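Local coordinates for chain length determinant protein (Shigella flexneri, PDB 4ZM5) that probably sets the length of the O-antigen chains of lipopolysaccharide, as a membrane-associated polysaccharide chain-length regulator of the Wzz family, at residues Lys5-Thr9 with Pro236-Asp240; Ser8-Gln14 with Arg228-Thr234; Leu128-Leu132 with Asn203-Arg208. The protein carries 1 engineered substitution. All coordinates share one frame; numbering follows the deposited sequence.

Contact 1 of 3, residues Lys5-Thr9 with Pro236-Asp240; sequences KWTST and PIRRD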
loop_
_atom_site.group_PDB
_atom_site.type_symbol
_atom_site.label_atom_id
_atom_site.label_comp_id
_atom_site.label_asym_id
_atom_site.label_seq_id
_atom_site.Cartn_x
_atom_site.Cartn_y
_atom_site.Cartn_z
ATOM N N LYS B 5 -7.395 -15.593 44.321
ATOM C CA LYS B 5 -6.611 -15.007 45.408
ATOM C C LYS B 5 -5.965 -13.630 45.031
ATOM O O LYS B 5 -6.551 -12.617 45.404
ATOM C CB LYS B 5 -5.561 -15.999 45.933
ATOM C CG LYS B 5 -6.052 -16.714 47.173
ATOM C CD LYS B 5 -5.300 -17.973 47.464
ATOM C CE LYS B 5 -5.955 -18.664 48.627
ATOM N NZ LYS B 5 -5.395 -20.020 48.848
ATOM N N TRP B 6 -4.789 -13.561 44.332
ATOM C CA TRP B 6 -4.159 -12.247 44.019
ATOM C C TRP B 6 -4.211 -11.948 42.521
ATOM O O TRP B 6 -3.795 -12.782 41.719
ATOM C CB TRP B 6 -2.694 -12.174 44.507
ATOM C CG TRP B 6 -2.501 -12.459 45.966
ATOM C CD1 TRP B 6 -2.592 -13.672 46.584
ATOM C CD2 TRP B 6 -2.131 -11.519 46.981
ATOM N NE1 TRP B 6 -2.308 -13.546 47.921
ATOM C CE2 TRP B 6 -2.011 -12.237 48.193
ATOM C CE3 TRP B 6 -1.893 -10.136 46.988
ATOM C CZ2 TRP B 6 -1.677 -11.615 49.407
ATOM C CZ3 TRP B 6 -1.502 -9.533 48.174
ATOM C CH2 TRP B 6 -1.437 -10.261 49.375
ATOM N N THR B 7 -4.713 -10.756 42.141
ATOM C CA THR B 7 -4.829 -10.367 40.735
ATOM C C THR B 7 -3.773 -9.315 40.343
ATOM O O THR B 7 -3.683 -8.243 40.940
ATOM C CB THR B 7 -6.264 -9.882 40.395
ATOM O OG1 THR B 7 -7.186 -10.905 40.723
ATOM C CG2 THR B 7 -6.463 -9.575 38.908
ATOM N N SER B 8 -2.994 -9.643 39.314
ATOM C CA SER B 8 -2.044 -8.728 38.697
ATOM C C SER B 8 -2.642 -8.231 37.401
ATOM O O SER B 8 -3.202 -9.017 36.632
ATOM C CB SER B 8 -0.708 -9.391 38.429
ATOM O OG SER B 8 0.192 -8.452 37.859
ATOM N N THR B 9 -2.564 -6.921 37.181
ATOM C CA THR B 9 -3.167 -6.286 36.018
ATOM C C THR B 9 -2.138 -5.474 35.250
ATOM O O THR B 9 -1.251 -4.846 35.842
ATOM C CB THR B 9 -4.351 -5.397 36.480
ATOM O OG1 THR B 9 -5.268 -6.198 37.197
ATOM C CG2 THR B 9 -5.110 -4.779 35.340
ATOM N N PRO B 236 -0.129 -6.593 43.316
ATOM C CA PRO B 236 -1.298 -6.352 44.180
ATOM C C PRO B 236 -0.887 -6.196 45.654
ATOM O O PRO B 236 -0.093 -6.987 46.172
ATOM C CB PRO B 236 -2.196 -7.574 43.938
ATOM C CG PRO B 236 -1.314 -8.607 43.356
ATOM C CD PRO B 236 -0.219 -7.900 42.631
ATOM N N ILE B 237 -1.383 -5.134 46.307
ATOM C CA ILE B 237 -1.061 -4.789 47.683
ATOM C C ILE B 237 -1.857 -5.697 48.641
ATOM O O ILE B 237 -1.405 -5.942 49.759
ATOM C CB ILE B 237 -1.310 -3.263 47.904
ATOM C CG1 ILE B 237 -0.465 -2.696 49.057
ATOM C CG2 ILE B 237 -2.802 -2.887 48.018
ATOM C CD1 ILE B 237 -0.259 -1.152 49.024
ATOM N N ARG B 238 -3.008 -6.232 48.183
ATOM C CA ARG B 238 -3.880 -7.099 48.968
ATOM C C ARG B 238 -4.605 -8.111 48.053
ATOM O O ARG B 238 -4.676 -7.911 46.834
ATOM C CB ARG B 238 -4.871 -6.273 49.816
ATOM C CG ARG B 238 -5.977 -5.608 49.037
ATOM C CD ARG B 238 -6.830 -4.680 49.894
ATOM N NE ARG B 238 -6.134 -3.476 50.372
ATOM C CZ ARG B 238 -5.870 -2.394 49.638
ATOM N NH1 ARG B 238 -6.169 -2.369 48.339
ATOM N NH2 ARG B 238 -5.245 -1.356 50.179
ATOM N N ARG B 239 -5.075 -9.233 48.655
ATOM C CA ARG B 239 -5.811 -10.341 48.024
ATOM C C ARG B 239 -7.151 -9.859 47.415
ATOM O O ARG B 239 -7.540 -8.706 47.629
ATOM C CB ARG B 239 -6.081 -11.427 49.091
ATOM C CG ARG B 239 -5.747 -12.849 48.643
ATOM C CD ARG B 239 -6.146 -13.906 49.667
ATOM N NE ARG B 239 -5.154 -14.077 50.736
ATOM C CZ ARG B 239 -4.192 -15.001 50.748
ATOM N NH1 ARG B 239 -4.068 -15.854 49.739
ATOM N NH2 ARG B 239 -3.344 -15.073 51.765
ATOM N N ASP B 240 -7.862 -10.735 46.667
ATOM C CA ASP B 240 -9.173 -10.405 46.088
ATOM C C ASP B 240 -10.310 -10.886 47.003
ATOM O O ASP B 240 -10.244 -12.018 47.506
ATOM C CB ASP B 240 -9.365 -11.013 44.683
ATOM C CG ASP B 240 -8.256 -10.805 43.670
ATOM O OD1 ASP B 240 -7.909 -11.771 42.982
ATOM O OD2 ASP B 240 -7.762 -9.662 43.546
HETATM O O HOH W 1 -5.303 -8.667 44.150
#

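Contact 2 of 3, residues Ser8-Gln14 with Arg228-Thr234; sequences STAIITQ and RYVMKPT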
loop_
_atom_site.group_PDB
_atom_site.type_symbol
_atom_site.label_atom_id
_atom_site.label_comp_id
_atom_site.label_asym_id
_atom_site.label_seq_id
_atom_site.Cartn_x
_atom_site.Cartn_y
_atom_site.Cartn_z
ATOM N N SER B 8 -2.994 -9.643 39.314
ATOM C CA SER B 8 -2.044 -8.728 38.697
ATOM C C SER B 8 -2.642 -8.231 37.401
ATOM O O SER B 8 -3.202 -9.017 36.632
ATOM C CB SER B 8 -0.708 -9.391 38.429
ATOM O OG SER B 8 0.192 -8.452 37.859
ATOM N N THR B 9 -2.564 -6.921 37.181
ATOM C CA THR B 9 -3.167 -6.286 36.018
ATOM C C THR B 9 -2.138 -5.474 35.250
ATOM O O THR B 9 -1.251 -4.846 35.842
ATOM C CB THR B 9 -4.351 -5.397 36.480
ATOM O OG1 THR B 9 -5.268 -6.198 37.197
ATOM C CG2 THR B 9 -5.110 -4.779 35.340
ATOM N N ALA B 10 -2.306 -5.462 33.927
ATOM C CA ALA B 10 -1.537 -4.661 32.979
ATOM C C ALA B 10 -2.497 -4.067 31.953
ATOM O O ALA B 10 -3.547 -4.661 31.678
ATOM C CB ALA B 10 -0.460 -5.497 32.302
ATOM N N ILE B 11 -2.184 -2.870 31.438
ATOM C CA ILE B 11 -3.005 -2.234 30.401
ATOM C C ILE B 11 -2.105 -1.985 29.218
ATOM O O ILE B 11 -1.067 -1.340 29.335
ATOM C CB ILE B 11 -3.786 -0.971 30.850
ATOM C CG1 ILE B 11 -4.722 -1.311 32.028
ATOM C CG2 ILE B 11 -4.580 -0.406 29.675
ATOM C CD1 ILE B 11 -5.279 -0.153 32.794
ATOM N N ILE B 12 -2.523 -2.504 28.086
ATOM C CA ILE B 12 -1.763 -2.457 26.855
ATOM C C ILE B 12 -2.598 -1.806 25.736
ATOM O O ILE B 12 -3.824 -1.959 25.709
ATOM C CB ILE B 12 -1.352 -3.933 26.602
ATOM C CG1 ILE B 12 0.064 -4.185 27.131
ATOM C CG2 ILE B 12 -1.602 -4.480 25.187
ATOM C CD1 ILE B 12 0.418 -5.686 27.430
ATOM N N THR B 13 -1.939 -1.000 24.868
ATOM C CA THR B 13 -2.634 -0.377 23.733
ATOM C C THR B 13 -1.739 -0.502 22.480
ATOM O O THR B 13 -0.669 -1.120 22.533
ATOM C CB THR B 13 -3.130 1.061 24.028
ATOM O OG1 THR B 13 -4.077 1.422 23.025
ATOM C CG2 THR B 13 -2.019 2.094 24.079
ATOM N N GLN B 14 -2.209 0.072 21.361
ATOM C CA GLN B 14 -1.489 0.053 20.098
ATOM C C GLN B 14 -0.137 0.733 20.259
ATOM O O GLN B 14 0.013 1.655 21.084
ATOM C CB GLN B 14 -2.309 0.732 18.980
ATOM C CG GLN B 14 -2.549 2.227 19.151
ATOM C CD GLN B 14 -3.574 2.789 18.198
ATOM O OE1 GLN B 14 -4.114 2.104 17.329
ATOM N NE2 GLN B 14 -3.887 4.054 18.361
ATOM N N ARG B 228 2.179 -1.076 23.310
ATOM C CA ARG B 228 2.702 -0.032 24.168
ATOM C C ARG B 228 2.020 -0.204 25.504
ATOM O O ARG B 228 0.807 -0.438 25.540
ATOM C CB ARG B 228 2.421 1.349 23.552
ATOM C CG ARG B 228 2.731 2.503 24.472
ATOM C CD ARG B 228 2.485 3.845 23.830
ATOM N NE ARG B 228 1.086 4.270 23.837
ATOM C CZ ARG B 228 0.441 4.785 24.884
ATOM N NH1 ARG B 228 1.041 4.870 26.070
ATOM N NH2 ARG B 228 -0.803 5.208 24.756
ATOM N N TYR B 229 2.780 -0.141 26.603
ATOM C CA TYR B 229 2.169 -0.262 27.913
ATOM C C TYR B 229 1.564 1.046 28.326
ATOM O O TYR B 229 2.179 2.100 28.173
ATOM C CB TYR B 229 3.174 -0.686 28.995
ATOM C CG TYR B 229 3.513 -2.157 29.072
ATOM C CD1 TYR B 229 2.590 -3.083 29.560
ATOM C CD2 TYR B 229 4.802 -2.610 28.793
ATOM C CE1 TYR B 229 2.922 -4.434 29.694
ATOM C CE2 TYR B 229 5.142 -3.955 28.918
ATOM C CZ TYR B 229 4.204 -4.860 29.377
ATOM O OH TYR B 229 4.570 -6.168 29.519
ATOM N N VAL B 230 0.361 0.971 28.864
ATOM C CA VAL B 230 -0.322 2.081 29.490
ATOM C C VAL B 230 0.042 1.932 30.973
ATOM O O VAL B 230 0.381 2.916 31.643
ATOM C CB VAL B 230 -1.847 2.078 29.202
ATOM C CG1 VAL B 230 -2.576 3.059 30.104
ATOM C CG2 VAL B 230 -2.134 2.396 27.751
ATOM N N MET B 231 0.041 0.664 31.445
ATOM C CA MET B 231 0.368 0.239 32.796
ATOM C C MET B 231 1.016 -1.150 32.750
ATOM O O MET B 231 0.409 -2.094 32.236
ATOM C CB MET B 231 -0.922 0.225 33.644
ATOM C CG MET B 231 -0.701 0.024 35.115
ATOM S SD MET B 231 -2.278 -0.129 35.982
ATOM C CE MET B 231 -2.783 -1.734 35.425
ATOM N N LYS B 232 2.237 -1.278 33.304
ATOM C CA LYS B 232 2.963 -2.560 33.375
ATOM C C LYS B 232 2.307 -3.485 34.435
ATOM O O LYS B 232 1.538 -2.961 35.241
ATOM C CB LYS B 232 4.437 -2.317 33.680
ATOM C CG LYS B 232 5.120 -1.476 32.590
ATOM C CD LYS B 232 6.610 -1.625 32.634
ATOM C CE LYS B 232 7.289 -0.897 31.512
ATOM N NZ LYS B 232 8.732 -1.255 31.429
ATOM N N PRO B 233 2.538 -4.843 34.462
ATOM C CA PRO B 233 1.850 -5.681 35.475
ATOM C C PRO B 233 2.034 -5.167 36.905
ATOM O O PRO B 233 3.157 -4.878 37.341
ATOM C CB PRO B 233 2.472 -7.071 35.298
ATOM C CG PRO B 233 2.934 -7.088 33.904
ATOM C CD PRO B 233 3.386 -5.680 33.585
ATOM N N THR B 234 0.900 -4.972 37.600
ATOM C CA THR B 234 0.888 -4.467 38.969
ATOM C C THR B 234 1.292 -5.525 39.972
ATOM O O THR B 234 1.154 -6.719 39.717
ATOM C CB THR B 234 -0.495 -3.938 39.379
ATOM O OG1 THR B 234 -1.466 -4.985 39.324
ATOM C CG2 THR B 234 -0.927 -2.719 38.599
HETATM O O HOH W 2 -0.210 4.493 21.077
#

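Contact 3 of 3, residues Leu128-Leu132 with Asn203-Arg208; sequences LQDSL and NYYQTR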
loop_
_atom_site.group_PDB
_atom_site.type_symbol
_atom_site.label_atom_id
_atom_site.label_comp_id
_atom_site.label_asym_id
_atom_site.label_seq_id
_atom_site.Cartn_x
_atom_site.Cartn_y
_atom_site.Cartn_z
ATOM N N LEU B 128 6.496 -5.824 -8.584
ATOM C CA LEU B 128 7.456 -4.903 -9.201
ATOM C C LEU B 128 8.209 -5.541 -10.376
ATOM O O LEU B 128 8.427 -4.862 -11.377
ATOM C CB LEU B 128 8.455 -4.340 -8.187
ATOM C CG LEU B 128 7.886 -3.408 -7.105
ATOM C CD1 LEU B 128 8.995 -2.818 -6.308
ATOM C CD2 LEU B 128 7.051 -2.262 -7.692
ATOM N N GLN B 129 8.575 -6.833 -10.266
ATOM C CA GLN B 129 9.263 -7.573 -11.327
ATOM C C GLN B 129 8.317 -7.789 -12.508
ATOM O O GLN B 129 8.765 -7.697 -13.653
ATOM C CB GLN B 129 9.809 -8.908 -10.814
ATOM C CG GLN B 129 11.055 -8.738 -9.950
ATOM C CD GLN B 129 11.496 -9.989 -9.220
ATOM O OE1 GLN B 129 10.692 -10.868 -8.857
ATOM N NE2 GLN B 129 12.788 -10.051 -8.927
ATOM N N ASP B 130 7.008 -8.030 -12.225
ATOM C CA ASP B 130 5.964 -8.192 -13.232
ATOM C C ASP B 130 5.778 -6.883 -13.998
ATOM O O ASP B 130 5.633 -6.902 -15.221
ATOM C CB ASP B 130 4.642 -8.640 -12.584
ATOM C CG ASP B 130 4.525 -10.117 -12.222
ATOM O OD1 ASP B 130 5.579 -10.790 -12.100
ATOM O OD2 ASP B 130 3.380 -10.584 -11.993
ATOM N N SER B 131 5.821 -5.755 -13.274
ATOM C CA SER B 131 5.690 -4.404 -13.813
ATOM C C SER B 131 6.894 -4.065 -14.720
ATOM O O SER B 131 6.679 -3.596 -15.835
ATOM C CB SER B 131 5.551 -3.392 -12.673
ATOM O OG SER B 131 5.422 -2.051 -13.121
ATOM N N LEU B 132 8.144 -4.341 -14.268
ATOM C CA LEU B 132 9.362 -4.054 -15.054
ATOM C C LEU B 132 9.410 -4.868 -16.333
ATOM O O LEU B 132 9.722 -4.308 -17.378
ATOM C CB LEU B 132 10.661 -4.279 -14.265
ATOM C CG LEU B 132 10.906 -3.381 -13.070
ATOM C CD1 LEU B 132 12.003 -3.942 -12.208
ATOM C CD2 LEU B 132 11.169 -1.916 -13.472
ATOM N N ASN B 203 7.877 6.019 -14.739
ATOM C CA ASN B 203 7.461 4.999 -13.785
ATOM C C ASN B 203 8.475 3.847 -13.767
ATOM O O ASN B 203 8.760 3.309 -12.692
ATOM C CB ASN B 203 6.068 4.464 -14.140
ATOM C CG ASN B 203 5.676 3.229 -13.346
ATOM O OD1 ASN B 203 5.222 3.312 -12.195
ATOM N ND2 ASN B 203 5.912 2.048 -13.918
ATOM N N TYR B 204 8.997 3.455 -14.959
ATOM C CA TYR B 204 9.966 2.365 -15.074
ATOM C C TYR B 204 11.134 2.526 -14.090
ATOM O O TYR B 204 11.449 1.582 -13.350
ATOM C CB TYR B 204 10.495 2.236 -16.510
ATOM C CG TYR B 204 11.490 1.108 -16.669
ATOM C CD1 TYR B 204 11.066 -0.224 -16.730
ATOM C CD2 TYR B 204 12.858 1.364 -16.734
ATOM C CE1 TYR B 204 11.982 -1.270 -16.846
ATOM C CE2 TYR B 204 13.782 0.324 -16.875
ATOM C CZ TYR B 204 13.336 -0.991 -16.909
ATOM O OH TYR B 204 14.236 -2.010 -17.052
ATOM N N TYR B 205 11.754 3.721 -14.086
ATOM C CA TYR B 205 12.904 4.034 -13.249
ATOM C C TYR B 205 12.501 4.052 -11.809
ATOM O O TYR B 205 13.273 3.535 -11.002
ATOM C CB TYR B 205 13.593 5.340 -13.676
ATOM C CG TYR B 205 13.870 5.396 -15.163
ATOM C CD1 TYR B 205 14.677 4.440 -15.781
ATOM C CD2 TYR B 205 13.270 6.362 -15.967
ATOM C CE1 TYR B 205 14.902 4.460 -17.154
ATOM C CE2 TYR B 205 13.492 6.395 -17.347
ATOM C CZ TYR B 205 14.314 5.443 -17.933
ATOM O OH TYR B 205 14.565 5.481 -19.286
ATOM N N GLN B 206 11.274 4.519 -11.479
ATOM C CA GLN B 206 10.785 4.472 -10.099
ATOM C C GLN B 206 10.728 3.011 -9.642
ATOM O O GLN B 206 11.359 2.651 -8.646
ATOM C CB GLN B 206 9.402 5.139 -9.931
ATOM C CG GLN B 206 9.297 6.567 -10.427
ATOM C CD GLN B 206 7.967 7.207 -10.093
ATOM O OE1 GLN B 206 7.546 7.252 -8.923
ATOM N NE2 GLN B 206 7.304 7.774 -11.115
ATOM N N THR B 207 10.033 2.170 -10.414
ATOM C CA THR B 207 9.827 0.742 -10.156
ATOM C C THR B 207 11.166 -0.012 -9.964
ATOM O O THR B 207 11.295 -0.821 -9.042
ATOM C CB THR B 207 9.007 0.131 -11.303
ATOM O OG1 THR B 207 7.885 0.965 -11.570
ATOM C CG2 THR B 207 8.527 -1.260 -11.001
ATOM N N ARG B 208 12.153 0.267 -10.822
ATOM C CA ARG B 208 13.444 -0.408 -10.772
ATOM C C ARG B 208 14.212 -0.044 -9.491
ATOM O O ARG B 208 14.867 -0.905 -8.895
ATOM C CB ARG B 208 14.239 -0.052 -12.031
ATOM C CG ARG B 208 15.418 -0.975 -12.263
ATOM C CD ARG B 208 16.026 -0.764 -13.616
ATOM N NE ARG B 208 16.698 0.526 -13.677
ATOM C CZ ARG B 208 17.408 0.949 -14.712
ATOM N NH1 ARG B 208 17.554 0.181 -15.786
ATOM N NH2 ARG B 208 17.993 2.137 -14.675
HETATM O O HOH W 3 4.628 -0.025 -10.830
#

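Contact 1 of 3, residues Lys5-Thr9 with Pro236-Asp240
W6 lays its indole against the backbone and side chain of R239. CG of R239 makes a CH-pi contact over the face of the W6 five-membered ring, 3.8 Å from its centroid. Chi1 of W6 (-56°) puts CG anti to the carbonyl carbon and carries the indole against the 236-240 loop. W6 CE3, on the benzene part, lies 4.0 Å from P236 CG. Past the bend of R239 at chi3 (-82°), NE1 of W6 lies over one face of the guanidinium, the planes 55° apart; both are donors, so this is no hydrogen bond. The aliphatic part of K5 runs alongside R239 and meets the guanidinium edge, K5 CD to R239 NH1 3.3 Å. D240 binds the N-terminal segment twice: N donates to K5 O at 2.6 Å, and OD1 accepts from T7 OG1 at 2.5 Å, on the syn side and somewhat out of plane. A water joins T7 N, R238 O and D240 OD2. The R238 guanidinium bonds to D61 O and Q63 O of the second subunit. An apolar patch of indole and proline thus adjoins a carboxylate that takes hydroxyl and water. Near both ends of the modelled chain, cationic K5 and R239 would probably disfavour each other unless screened.

Contact 2 of 3, residues Ser8-Gln14 with Arg228-Thr234
I11 O is gripped by two backbone amides, V230 N at 2.8 Å and M231 N at 3.1 Å. The M231 N-H comes in the carbonyl plane on a lone pair, while V230 N is tilted from that plane. I11 N returns a bond to M231 O. V230 and M231 thus both face I11, which makes a classic beta bulge in the antiparallel pairing of strand 6-13 with strand 228-229 and the chain after it. Strand 82-88 pairs with the other edge of strand 6-13. Beyond the bulge, T13 and R228 form a hydrogen-bonded pair. The bend of R228 at chi3 (81°) lays one face of its guanidinium over T13 CG2, which is 3.4 Å from R228 NH2. A water links R228 NE to Q14 O. On the opposite sheet face, I12 and Y229 run side by side, I12 CD1 to Y229 CE1 3.6 Å. M231 lies on the I11 side; its chain turns at chi3 (72°) and brings CE to 3.9 Å from I11 CG1. V230 CB packs on I11 CG2 at 3.7 Å. Toward S8, backbone and side chains share the pairing: T234 N donates to T9 O, T9 N to T234 OG1 at 3.1 Å, and S8 OG to T234 O at 2.7 Å.

Contact 3 of 3, residues Leu128-Leu132 with Asn203-Arg208
L132 and T207 carry this helix-helix contact, sliding past each other in opposite directions. CD2 of L132 does most of the touching. L132 CD2 lies 3.7 Å from T207 CG2. L132 CD2 is also 3.5 Å from Y204 O. On R208, L132 CD2 comes 3.9 Å from CB. L132 CD2 reaches the Y204 ring obliquely, 3.5 Å from Y204 CE1, and the two side chains cross at about a right angle. T207 points at the other helix. With chi1 at -48°, its methyl CG2 is anti to the backbone N and faces L128, S131 and L132. T207 CG2 is 3.6 Å from L128 O. T207 CG2 also meets L128 CD2, at 3.8 Å. The same torsion turns OG1 of T207 back to its own helix, where it donates to N203 O at 2.7 Å from above the carbonyl plane. That oxygen also takes the N-H of T207, so the hydroxyl is tied down and the methyl is left to make the contact. Y204 is the third residue. Its OH bonds to E136, one turn after L132, and its ring stacks on F200. A water beside S131 OG adds a weak bond to T207 OG1. R208 extends outward to a salt bridge with E141 of the second subunit. The segment axes come within 9.7 Å at 148°, the near-antiparallel packing of two helices, here the long helix 91-159 and the returning helix 202-215.

Strand 6-13 starts near the N terminus and serves both contact 1 and contact 2, which share S8 and T9. The chain then passes three helices, strands 68-73 and 82-88, and enters the long helix 91-159. Contact 3 closes a loop of 70 residues when helix 202-215 packs back on that helix. Strand 228-229 follows and closes contact 2 against strand 6-13. The tail closes contact 1 last, the widest loop. Contact 3 lies within the loops of both; contacts 1 and 2 start from overlapping stretches and close one after the other. Contacts 1 and 2 adjoin at the sheet end. Contact 3 lies far along the helix, its nearest atoms about 27 Å from contact 2.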